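Local structure of cystathionine beta-lyase family protein, YNBB B.subtilis ortholog (Clostridium acetobutylicum, 3HVY) at residues Val309-Ile314 / Ile333-Lys338; Lys350-Ala355 / Ile389-Asp394. The protein probably acts as a pyridoxal-phosphate-dependent carbon-sulfur lyase of the methionine gamma-lyase family and may take part in aluminium resistance. All coordinates share one frame; numbering follows the deposited sequence.

Interaction 1 (Val309-Ile314 / Ile333-Lys338); sequences VFCARI and IIQAIK
The side-chain amide of Q335 offers one of its faces to the methyl of A312, which lies over the group: A312 CB is 3.4 Å from Q335 OE1 and at 3.6 Å from both Q335 CD and Q335 NE2. Both ends of the same amide have polar partners. Q335 NE2 gives a hydrogen bond of 3.1 Å to A336 O, the acceptor sitting 18° out of the amide plane, and a further one to P324 O, while OE1 accepts from R330 NH1. With both ends gripped, the buried amide is held against rotation and its polar atoms are satisfied although a helix methyl rests on it. A bend at chi2 (56°) turns the amide alongside A312. The rest of the contact is apolar. C311 SG, anti to the backbone N, meets I337 CD1 at 3.7 Å and lies 4.1 Å from Q335 CG, and it also touches L405 and V418. F310 leaves the helix away from the strand, and its side chain touches A27 of helix 18-55. Helix 287-317 thus runs nearly along strand 334-338, with local axes 8.5 Å apart and inclived by 16°. This is a helix packed on an antiparallel sheet, an alpha+beta arrangement, here in the C-terminal part of a chain whose family belongs to the aminotransferase-like pyridoxal-phosphate enzymes.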
loop_
_atom_site.group_PDB
_atom_site.type_symbol
_atom_site.label_atom_id
_atom_site.label_comp_id
_atom_site.label_asym_id
_atom_site.label_seq_id
_atom_site.Cartn_x
_atom_site.Cartn_y
_atom_site.Cartn_z
ATOM N N VAL D 309 30.871 -10.033 -14.708
ATOM C CA VAL D 309 31.962 -10.104 -15.683
ATOM C C VAL D 309 33.133 -9.253 -15.268
ATOM O O VAL D 309 34.265 -9.675 -15.382
ATOM C CB VAL D 309 31.416 -9.738 -17.116
ATOM C CG1 VAL D 309 32.559 -9.492 -18.122
ATOM C CG2 VAL D 309 30.415 -10.843 -17.649
ATOM N N PHE D 310 32.865 -8.027 -14.805
ATOM C CA PHE D 310 33.919 -7.161 -14.261
ATOM C C PHE D 310 34.524 -7.804 -13.000
ATOM O O PHE D 310 35.743 -7.860 -12.816
ATOM C CB PHE D 310 33.343 -5.791 -13.901
ATOM C CG PHE D 310 34.295 -4.904 -13.130
ATOM C CD1 PHE D 310 35.369 -4.297 -13.760
ATOM C CD2 PHE D 310 34.163 -4.735 -11.763
ATOM C CE1 PHE D 310 36.247 -3.493 -13.043
ATOM C CE2 PHE D 310 35.054 -3.983 -11.033
ATOM C CZ PHE D 310 36.099 -3.347 -11.672
ATOM N N CYS D 311 33.684 -8.328 -12.133
ATOM C CA CYS D 311 34.218 -9.026 -10.949
ATOM C C CYS D 311 35.168 -10.191 -11.346
ATOM O O CYS D 311 36.268 -10.342 -10.800
ATOM C CB CYS D 311 33.058 -9.543 -10.103
ATOM S SG CYS D 311 33.585 -10.465 -8.635
ATOM N N ALA D 312 34.700 -11.065 -12.242
ATOM C CA ALA D 312 35.485 -12.149 -12.814
ATOM C C ALA D 312 36.883 -11.676 -13.263
ATOM O O ALA D 312 37.875 -12.303 -12.941
ATOM C CB ALA D 312 34.718 -12.792 -14.057
ATOM N N ARG D 313 36.938 -10.609 -14.067
ATOM C CA ARG D 313 38.223 -10.143 -14.576
ATOM C C ARG D 313 39.098 -9.538 -13.503
ATOM O O ARG D 313 40.266 -9.915 -13.398
ATOM C CB ARG D 313 38.108 -9.163 -15.731
ATOM C CG ARG D 313 39.448 -8.834 -16.358
ATOM C CD ARG D 313 40.237 -10.085 -16.725
ATOM N NE ARG D 313 41.348 -9.788 -17.665
ATOM C CZ ARG D 313 42.246 -10.668 -18.116
ATOM N NH1 ARG D 313 42.242 -11.963 -17.733
ATOM N NH2 ARG D 313 43.218 -10.232 -18.908
ATOM N N ILE D 314 38.548 -8.636 -12.682
ATOM C CA ILE D 314 39.382 -8.003 -11.677
ATOM C C ILE D 314 39.892 -9.001 -10.619
ATOM O O ILE D 314 41.040 -8.927 -10.218
ATOM C CB ILE D 314 38.741 -6.755 -11.049
ATOM C CG1 ILE D 314 39.847 -5.864 -10.438
ATOM C CG2 ILE D 314 37.628 -7.118 -10.007
ATOM C CD1 ILE D 314 39.294 -4.506 -9.805
ATOM N N ILE D 333 23.270 -14.466 -13.628
ATOM C CA ILE D 333 23.960 -13.310 -13.024
ATOM C C ILE D 333 24.989 -13.670 -11.940
ATOM O O ILE D 333 25.552 -12.792 -11.293
ATOM C CB ILE D 333 22.974 -12.255 -12.433
ATOM C CG1 ILE D 333 22.096 -12.842 -11.338
ATOM C CG2 ILE D 333 22.081 -11.607 -13.535
ATOM C CD1 ILE D 333 21.392 -11.792 -10.461
ATOM N N ILE D 334 25.268 -14.943 -11.778
ATOM C CA ILE D 334 26.125 -15.385 -10.690
ATOM C C ILE D 334 27.608 -15.412 -11.078
ATOM O O ILE D 334 27.938 -15.779 -12.204
ATOM C CB ILE D 334 25.782 -16.808 -10.249
ATOM C CG1 ILE D 334 24.282 -16.952 -9.942
ATOM C CG2 ILE D 334 26.657 -17.233 -9.040
ATOM C CD1 ILE D 334 23.787 -15.945 -8.975
ATOM N N GLN D 335 28.485 -15.039 -10.116
ATOM C CA GLN D 335 29.914 -15.090 -10.293
ATOM C C GLN D 335 30.487 -15.780 -9.085
ATOM O O GLN D 335 30.209 -15.364 -7.966
ATOM C CB GLN D 335 30.547 -13.703 -10.330
ATOM C CG GLN D 335 32.046 -13.714 -10.651
ATOM C CD GLN D 335 32.352 -14.434 -11.961
ATOM O OE1 GLN D 335 31.762 -14.115 -12.978
ATOM N NE2 GLN D 335 33.298 -15.389 -11.938
ATOM N N ALA D 336 31.325 -16.781 -9.324
ATOM C CA ALA D 336 32.038 -17.531 -8.268
ATOM C C ALA D 336 33.523 -17.146 -8.258
ATOM O O ALA D 336 34.105 -16.863 -9.309
ATOM C CB ALA D 336 31.845 -19.079 -8.453
ATOM N N ILE D 337 34.118 -17.123 -7.068
ATOM C CA ILE D 337 35.500 -16.746 -6.882
ATOM C C ILE D 337 36.107 -17.785 -5.895
ATOM O O ILE D 337 35.564 -17.967 -4.810
ATOM C CB ILE D 337 35.622 -15.355 -6.228
ATOM C CG1 ILE D 337 34.769 -14.280 -6.960
ATOM C CG2 ILE D 337 37.129 -14.946 -6.085
ATOM C CD1 ILE D 337 34.638 -12.970 -6.172
ATOM N N LYS D 338 37.168 -18.481 -6.290
ATOM C CA LYS D 338 37.832 -19.457 -5.399
ATOM C C LYS D 338 38.895 -18.729 -4.568
ATOM O O LYS D 338 39.988 -18.471 -5.025
ATOM C CB LYS D 338 38.428 -20.587 -6.212
ATOM C CG LYS D 338 38.973 -21.754 -5.409
ATOM C CD LYS D 338 39.507 -22.883 -6.285
ATOM C CE LYS D 338 38.389 -23.547 -7.121
ATOM N NZ LYS D 338 38.804 -24.806 -7.821
#

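Interaction 2 (Lys350-Ala355 / Ile389-Asp394); sequences KGIQTA and IELSAD
I352, in the last turn of helix 342-354, stands opposite S392, at the start of strand 392-396, with their CA atoms 6.8 Å apart and no hydrogen bond joining the two backbones. Contact is made by the gamma methyl of I352. With chi1 at -68°, CG1 lies beside the backbone N and CG2 takes the place anti to it, where it reaches three successive residues of the facing segment: I352 CG2 lies 4.1 Å from L391 CG, 4.2 Å from the carbonyl carbon S392 C and 4.3 Å from A393 CB. The side chains of I352 and L391 cross at about a right angle, the isoleucine methyl against the leucine branch point. A393 contributes its methyl, while the intervening S392 turns its hydroxyl to the other side, where OG is hydrogen-bonded to Q406 NE2. That alternation puts the apolar side chains under the helix and the polar one on the far side of the strand. The helix end is tied off locally: G351 O accepts both T354 OG1, at 2.7 Å, and A355 N, at 2.9 Å, the two donors approaching from the same face of its carbonyl plane. The neighbouring Q353 amide bonds to A380 N, just after strand 376-379, and to D359 O. On the other segment the buried carboxylate of E390 receives the backbone NH groups of F383 and V384. Strand 392-396 runs between strands 376-379 and 402-406, bonding A393 to A379 and S392 to Q406, and helix 342-354 packs on this sheet beside helix 411-422, with I352 touching A379, L405 and A421.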
loop_
_atom_site.group_PDB
_atom_site.type_symbol
_atom_site.label_atom_id
_atom_site.label_comp_id
_atom_site.label_asym_id
_atom_site.label_seq_id
_atom_site.Cartn_x
_atom_site.Cartn_y
_atom_site.Cartn_z
ATOM N N LYS D 350 32.110 -9.767 3.837
ATOM C CA LYS D 350 31.876 -8.639 4.740
ATOM C C LYS D 350 32.073 -7.291 4.022
ATOM O O LYS D 350 31.349 -6.314 4.276
ATOM C CB LYS D 350 32.780 -8.727 5.965
ATOM C CG LYS D 350 32.364 -9.777 6.992
ATOM C CD LYS D 350 33.449 -9.854 8.111
ATOM C CE LYS D 350 33.050 -10.674 9.341
ATOM N NZ LYS D 350 32.551 -9.857 10.532
ATOM N N GLY D 351 33.030 -7.232 3.116
ATOM C CA GLY D 351 33.271 -6.016 2.371
ATOM C C GLY D 351 32.087 -5.691 1.482
ATOM O O GLY D 351 31.735 -4.524 1.337
ATOM N N ILE D 352 31.458 -6.724 0.908
ATOM C CA ILE D 352 30.281 -6.527 0.080
ATOM C C ILE D 352 29.179 -5.900 0.924
ATOM O O ILE D 352 28.560 -4.936 0.511
ATOM C CB ILE D 352 29.789 -7.832 -0.601
ATOM C CG1 ILE D 352 30.805 -8.289 -1.650
ATOM C CG2 ILE D 352 28.388 -7.602 -1.321
ATOM C CD1 ILE D 352 31.049 -7.327 -2.808
ATOM N N GLN D 353 28.975 -6.422 2.123
ATOM C CA GLN D 353 27.988 -5.860 3.044
ATOM C C GLN D 353 28.306 -4.394 3.334
ATOM O O GLN D 353 27.433 -3.521 3.292
ATOM C CB GLN D 353 27.937 -6.665 4.358
ATOM C CG GLN D 353 26.842 -6.210 5.381
ATOM C CD GLN D 353 25.447 -6.643 5.002
ATOM O OE1 GLN D 353 25.262 -7.713 4.457
ATOM N NE2 GLN D 353 24.453 -5.844 5.355
ATOM N N THR D 354 29.568 -4.107 3.567
ATOM C CA THR D 354 29.935 -2.738 3.868
ATOM C C THR D 354 29.767 -1.826 2.669
ATOM O O THR D 354 29.655 -0.612 2.858
ATOM C CB THR D 354 31.388 -2.599 4.413
ATOM O OG1 THR D 354 32.294 -2.809 3.364
ATOM C CG2 THR D 354 31.692 -3.587 5.478
ATOM N N ALA D 355 29.735 -2.386 1.439
ATOM C CA ALA D 355 29.480 -1.576 0.224
ATOM C C ALA D 355 27.998 -1.415 -0.080
ATOM O O ALA D 355 27.634 -0.891 -1.152
ATOM C CB ALA D 355 30.115 -2.248 -0.999
ATOM N N ILE D 389 18.774 -9.737 -7.151
ATOM C CA ILE D 389 19.160 -8.910 -8.263
ATOM C C ILE D 389 19.904 -7.664 -7.698
ATOM O O ILE D 389 20.547 -6.903 -8.439
ATOM C CB ILE D 389 17.925 -8.539 -9.116
ATOM C CG1 ILE D 389 18.291 -7.848 -10.429
ATOM C CG2 ILE D 389 16.934 -7.695 -8.274
ATOM C CD1 ILE D 389 19.261 -8.627 -11.317
ATOM N N GLU D 390 19.787 -7.432 -6.405
ATOM C CA GLU D 390 20.559 -6.384 -5.741
ATOM C C GLU D 390 21.880 -6.977 -5.322
ATOM O O GLU D 390 21.954 -8.175 -5.013
ATOM C CB GLU D 390 19.860 -5.837 -4.506
ATOM C CG GLU D 390 18.491 -5.331 -4.723
ATOM C CD GLU D 390 17.899 -4.582 -3.530
ATOM O OE1 GLU D 390 18.611 -3.725 -2.890
ATOM O OE2 GLU D 390 16.672 -4.816 -3.272
ATOM N N LEU D 391 22.901 -6.134 -5.231
ATOM C CA LEU D 391 24.244 -6.562 -4.897
ATOM C C LEU D 391 24.223 -7.349 -3.596
ATOM O O LEU D 391 23.805 -6.859 -2.527
ATOM C CB LEU D 391 25.232 -5.389 -4.785
ATOM C CG LEU D 391 26.696 -5.792 -4.584
ATOM C CD1 LEU D 391 27.244 -6.574 -5.792
ATOM C CD2 LEU D 391 27.581 -4.606 -4.244
ATOM N N SER D 392 24.689 -8.571 -3.701
ATOM C CA SER D 392 24.719 -9.496 -2.538
ATOM C C SER D 392 25.753 -10.600 -2.766
ATOM O O SER D 392 26.299 -10.734 -3.843
ATOM C CB SER D 392 23.331 -10.095 -2.389
ATOM O OG SER D 392 22.829 -10.590 -3.654
ATOM N N ALA D 393 26.052 -11.388 -1.738
ATOM C CA ALA D 393 27.044 -12.433 -1.860
ATOM C C ALA D 393 26.789 -13.426 -0.739
ATOM O O ALA D 393 26.203 -13.088 0.293
ATOM C CB ALA D 393 28.421 -11.871 -1.725
ATOM N N ASP D 394 27.219 -14.656 -0.952
ATOM C CA ASP D 394 27.065 -15.713 0.049
ATOM C C ASP D 394 28.026 -16.840 -0.211
ATOM O O ASP D 394 28.584 -16.950 -1.311
ATOM C CB ASP D 394 25.635 -16.251 0.093
ATOM C CG ASP D 394 25.061 -16.538 -1.291
ATOM O OD1 ASP D 394 24.517 -15.617 -1.947
ATOM O OD2 ASP D 394 25.110 -17.701 -1.700
#

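Overall arrangement
Interactions 1 and 2 pack helices on one antiparallel sheet, their centres 13 Å apart. Strand 402-406, which runs between the two strands involved, and helix 411-422 border both contacts; in the second, L391 also touches L405. The contacts follow one another along the chain, strand 334-338 leading into helix 342-354. They meet directly where I333 CD1 lies 3.9 Å from I389 CD1. I333 also touches Y221 and N245; the latter follows K244, the lysine that carries the pyridoxal phosphate, so this junction lies close to the cofactor-bearing segment.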